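Putative NADP oxidoreductase BF3122 (Bacteroides fragilis, PDB 3D1L) probably binds NADP through an N-terminal Rossmann-type domain and uses it in an oxidation or reduction by hydride transfer. Local coordinates at the interface of chains A and B. Residues are numbered along the deposited sequence; one frame, centred on the assembly and turned at random. Chains: chain A/B, Putative NADP oxidoreductase BF3122.

Contact 1: the interface of chains A and B. Residues chain A 217, 222, 226; chain B 186-187, 189-190, 193, 203.
The side-chain amide of B:Asn186 reaches across to chain A and spends its ND2 nitrogen on two acceptors. One is the backbone O of A:Pro222, 2.8 Å from ND2 of B:Asn186 in a nearly straight bond (171° at the hydrogen). The other is the side-chain OE1 of A:Gln226, 3.0 Å from the same ND2. Both acceptors lie in the plane of the asparagine amide, where its two N-H bonds point, which fixes the rotation of that group. The fit is less regular on the glutamine side: the donor stands above the carbonyl plane of A:Gln226, and the two amide planes are turned 73° apart. A short, flat amide with two N-H groups suits a place facing two oxygens. Water 1 bridges OE1 of A:Gln226 and the ring nitrogen ND1 of B:His187, 2.7 Å from each, lying in the plane of the imidazole.

Beside this polar cluster A:Pro222 works as an apolar wedge. Its CG sits over one face of the B:Phe203 ring, 3.7 Å from the ring centroid in a CH-pi contact, while its CB packs on CA of B:Ala190, where a small residue lets the proline come close to the helix backbone. CB of B:Tyr189 borders the same proline ring. A:Val217 packs alongside, its CG2 methyl 3.7 Å from CD2 of B:Tyr189 and near CZ of B:Phe203.

The patch, one of a two-fold related pair in a probable homodimer, packs the end of helix 207-219 and helix 222-225 on helix 168-198. B:Asn186 gets its reach from a first torsion that sets CG opposite the backbone N (chi1 -176°). Its OD1 lies 3.3 Å from CG1 of A:Val217.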
loop_
_atom_site.group_PDB
_atom_site.type_symbol
_atom_site.label_atom_id
_atom_site.label_comp_id
_atom_site.label_asym_id
_atom_site.label_seq_id
_atom_site.Cartn_x
_atom_site.Cartn_y
_atom_site.Cartn_z
ATOM N N VAL A 217 -5.050 -2.150 2.051
ATOM C CA VAL A 217 -5.561 -0.882 1.525
ATOM C C VAL A 217 -6.372 -1.021 0.206
ATOM O O VAL A 217 -6.823 -0.031 -0.357
ATOM C CB VAL A 217 -4.482 0.253 1.467
ATOM C CG1 VAL A 217 -4.058 0.674 2.904
ATOM C CG2 VAL A 217 -3.273 -0.167 0.616
ATOM N N PRO A 222 -6.129 4.066 3.596
ATOM C CA PRO A 222 -4.891 4.103 4.361
ATOM C C PRO A 222 -4.992 4.700 5.763
ATOM O O PRO A 222 -4.318 4.198 6.690
ATOM C CB PRO A 222 -3.972 4.940 3.474
ATOM C CG PRO A 222 -4.367 4.566 2.116
ATOM C CD PRO A 222 -5.898 4.485 2.192
ATOM N N GLN A 226 -4.215 2.346 9.102
ATOM C CA GLN A 226 -3.039 2.704 9.865
ATOM C C GLN A 226 -3.095 2.068 11.265
ATOM O O GLN A 226 -4.149 2.084 11.913
ATOM C CB GLN A 226 -2.888 4.230 9.951
ATOM C CG GLN A 226 -1.584 4.691 10.668
ATOM C CD GLN A 226 -0.352 4.450 9.811
ATOM O OE1 GLN A 226 -0.253 4.993 8.707
ATOM N NE2 GLN A 226 0.591 3.624 10.307
ATOM N N ASN B 186 2.460 2.022 5.367
ATOM C CA ASN B 186 1.056 2.431 5.238
ATOM C C ASN B 186 0.943 3.953 5.294
ATOM O O ASN B 186 0.136 4.536 4.573
ATOM C CB ASN B 186 0.163 1.783 6.318
ATOM C CG ASN B 186 -1.294 2.129 6.129
ATOM O OD1 ASN B 186 -2.001 1.505 5.322
ATOM N ND2 ASN B 186 -1.750 3.152 6.839
ATOM N N HIS B 187 1.768 4.601 6.124
ATOM C CA HIS B 187 1.768 6.079 6.181
ATOM C C HIS B 187 2.133 6.690 4.831
ATOM O O HIS B 187 1.556 7.693 4.450
ATOM C CB HIS B 187 2.680 6.632 7.283
ATOM C CG HIS B 187 2.553 8.117 7.483
ATOM N ND1 HIS B 187 1.364 8.725 7.831
ATOM C CD2 HIS B 187 3.463 9.114 7.372
ATOM C CE1 HIS B 187 1.550 10.033 7.930
ATOM N NE2 HIS B 187 2.814 10.292 7.654
ATOM N N TYR B 189 1.358 5.448 1.954
ATOM C CA TYR B 189 0.075 5.316 1.250
ATOM C C TYR B 189 -0.872 6.416 1.663
ATOM O O TYR B 189 -1.611 6.937 0.825
ATOM C CB TYR B 189 -0.639 3.979 1.551
ATOM C CG TYR B 189 0.131 2.696 1.267
ATOM C CD1 TYR B 189 1.223 2.664 0.396
ATOM C CD2 TYR B 189 -0.276 1.508 1.863
ATOM C CE1 TYR B 189 1.913 1.481 0.169
ATOM C CE2 TYR B 189 0.371 0.322 1.632
ATOM C CZ TYR B 189 1.474 0.302 0.798
ATOM O OH TYR B 189 2.101 -0.919 0.608
ATOM N N ALA B 190 -0.882 6.736 2.964
ATOM C CA ALA B 190 -1.785 7.761 3.527
ATOM C C ALA B 190 -1.486 9.169 3.013
ATOM O O ALA B 190 -2.410 9.933 2.739
ATOM C CB ALA B 190 -1.758 7.734 5.038
ATOM N N ALA B 193 -2.468 9.399 -0.582
ATOM C CA ALA B 193 -3.916 9.642 -0.568
ATOM C C ALA B 193 -4.293 11.090 -0.258
ATOM O O ALA B 193 -5.204 11.632 -0.882
ATOM C CB ALA B 193 -4.649 8.693 0.411
ATOM N N PHE B 203 -7.531 7.702 -4.216
ATOM C CA PHE B 203 -6.350 6.973 -3.793
ATOM C C PHE B 203 -6.157 5.703 -4.614
ATOM O O PHE B 203 -5.032 5.303 -4.886
ATOM C CB PHE B 203 -6.435 6.635 -2.303
ATOM C CG PHE B 203 -5.505 5.532 -1.891
ATOM C CD1 PHE B 203 -4.119 5.768 -1.804
ATOM C CD2 PHE B 203 -6.002 4.239 -1.643
ATOM C CE1 PHE B 203 -3.250 4.730 -1.457
ATOM C CE2 PHE B 203 -5.132 3.187 -1.278
ATOM C CZ PHE B 203 -3.759 3.435 -1.195
HETATM O O HOH W 1 -0.989 7.614 8.567
#

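Contact 2: the interface of chains A and B. Residues chain A 205-206, 209; chain B 123, 138, 140, 174, 178.
Methyl groups of A:Val205, A:Met206 and A:Leu209 enter an apolar pocket of chain B centred on B:Met123; both methionines are selenomethionine in this crystal. The terminal methyl CE of A:Met206 meets CE of B:Met123 at 3.6 Å, the two side chains crossing at about a right angle. The same CE of B:Met123 lies 3.6 Å from CD2 of A:Leu209, so one flexible tip serves two neighbours. B:Met123 runs extended through its second torsion and bends only at the third (chi3 62°), which turns the methyl toward chain A. Long unbranched side chains suit this place because they can follow the shape of whatever they meet.

A:Val205 divides its methyls: CG1 touches CD2 of B:Leu174 at 3.7 Å, whereas CG2 faces the ring edge of B:Phe140 at CZ, 3.8 Å away, and the pyrrolidine of B:Pro138. Thus a beta-branched residue fills two directions from one short stem. A:Leu209 likewise uses both branches, CD2 packing on CB of B:Ala178 at 3.8 Å and CD1 resting near the backbone O of B:Met123. The small alanine allows the leucine close to helix 168-198.

Within chain B, CD1 of B:Leu174 lies over one face of the B:Phe140 ring, toward its rim, and probably helps keep the ring edge turned to A:Val205.

The patch probably ties the C-terminal helices of chain A to the other chain of a dimer. In the fold, the 3-10 turn 203-206 and the start of helix 207-219 of chain A dock where strand 139-143, with the residue just before it, and the segment after strand 117-122 of chain B meet the early part of its helix 168-198.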
loop_
_atom_site.group_PDB
_atom_site.type_symbol
_atom_site.label_atom_id
_atom_site.label_comp_id
_atom_site.label_asym_id
_atom_site.label_seq_id
_atom_site.Cartn_x
_atom_site.Cartn_y
_atom_site.Cartn_z
ATOM N N VAL A 205 10.872 -13.194 7.075
ATOM C CA VAL A 205 9.799 -13.025 8.051
ATOM C C VAL A 205 8.937 -11.765 7.796
ATOM O O VAL A 205 7.756 -11.719 8.128
ATOM C CB VAL A 205 10.381 -13.115 9.514
ATOM C CG1 VAL A 205 11.179 -11.858 9.920
ATOM C CG2 VAL A 205 9.327 -13.472 10.499
HETATM N N MSE A 206 9.538 -10.757 7.177
HETATM C CA MSE A 206 8.836 -9.505 6.816
HETATM C C MSE A 206 7.851 -9.664 5.665
HETATM O O MSE A 206 6.986 -8.834 5.509
HETATM C CB MSE A 206 9.845 -8.420 6.426
HETATM C CG MSE A 206 10.695 -7.886 7.553
HETATM SE SE MSE A 206 9.718 -6.967 8.999
HETATM C CE MSE A 206 9.756 -8.355 10.329
ATOM N N LEU A 209 4.053 -9.540 6.170
ATOM C CA LEU A 209 3.680 -8.225 6.691
ATOM C C LEU A 209 3.623 -7.229 5.532
ATOM O O LEU A 209 2.690 -6.413 5.429
ATOM C CB LEU A 209 4.706 -7.765 7.733
ATOM C CG LEU A 209 4.718 -8.402 9.147
ATOM C CD1 LEU A 209 4.933 -9.901 9.119
ATOM C CD2 LEU A 209 5.787 -7.765 9.995
HETATM N N MSE B 123 2.664 -11.392 14.664
HETATM C CA MSE B 123 3.191 -10.158 14.063
HETATM C C MSE B 123 2.560 -9.984 12.696
HETATM O O MSE B 123 2.840 -10.720 11.754
HETATM C CB MSE B 123 4.719 -10.256 13.925
HETATM C CG MSE B 123 5.419 -8.944 13.609
HETATM SE SE MSE B 123 7.348 -9.160 13.474
HETATM C CE MSE B 123 7.344 -10.383 11.976
ATOM N N PRO B 138 3.639 -14.872 11.116
ATOM C CA PRO B 138 4.686 -15.211 12.092
ATOM C C PRO B 138 4.174 -15.042 13.540
ATOM O O PRO B 138 3.738 -13.948 13.929
ATOM C CB PRO B 138 5.796 -14.197 11.796
ATOM C CG PRO B 138 5.513 -13.679 10.415
ATOM C CD PRO B 138 4.045 -13.793 10.192
ATOM N N PHE B 140 5.347 -15.435 17.403
ATOM C CA PHE B 140 6.488 -15.606 18.309
ATOM C C PHE B 140 6.080 -15.880 19.737
ATOM O O PHE B 140 5.186 -15.198 20.283
ATOM C CB PHE B 140 7.403 -14.400 18.229
ATOM C CG PHE B 140 7.786 -14.072 16.827
ATOM C CD1 PHE B 140 8.878 -14.699 16.230
ATOM C CD2 PHE B 140 7.019 -13.184 16.074
ATOM C CE1 PHE B 140 9.223 -14.423 14.930
ATOM C CE2 PHE B 140 7.354 -12.917 14.777
ATOM C CZ PHE B 140 8.459 -13.533 14.203
ATOM N N LEU B 174 12.449 -7.540 15.902
ATOM C CA LEU B 174 11.502 -7.814 14.835
ATOM C C LEU B 174 10.455 -6.708 14.796
ATOM O O LEU B 174 10.103 -6.221 13.731
ATOM C CB LEU B 174 10.838 -9.167 15.058
ATOM C CG LEU B 174 11.747 -10.376 14.846
ATOM C CD1 LEU B 174 11.124 -11.601 15.525
ATOM C CD2 LEU B 174 11.981 -10.644 13.349
ATOM N N ALA B 178 9.354 -4.183 11.887
ATOM C CA ALA B 178 7.934 -4.227 11.476
ATOM C C ALA B 178 7.330 -2.844 11.495
ATOM O O ALA B 178 6.370 -2.583 10.790
ATOM C CB ALA B 178 7.121 -5.163 12.415
#

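The centres of the C-alpha atoms of contact 1 and contact 2 lie about 20 Å apart, and both use the long helix 168-198 of chain B: its early turns serve contact 2 and its later turns contact 1. Helix 207-219 of chain A also spans them, its start in contact 2 and its end in contact 1. The 3-10 turn 203-206 takes part from chain B in contact 1 and from chain A in contact 2. Because the interface is two-fold symmetric, each contact has a twin. Such an intertwined pairing is consistent with a stable dimer, although the structure alone does not prove it in solution.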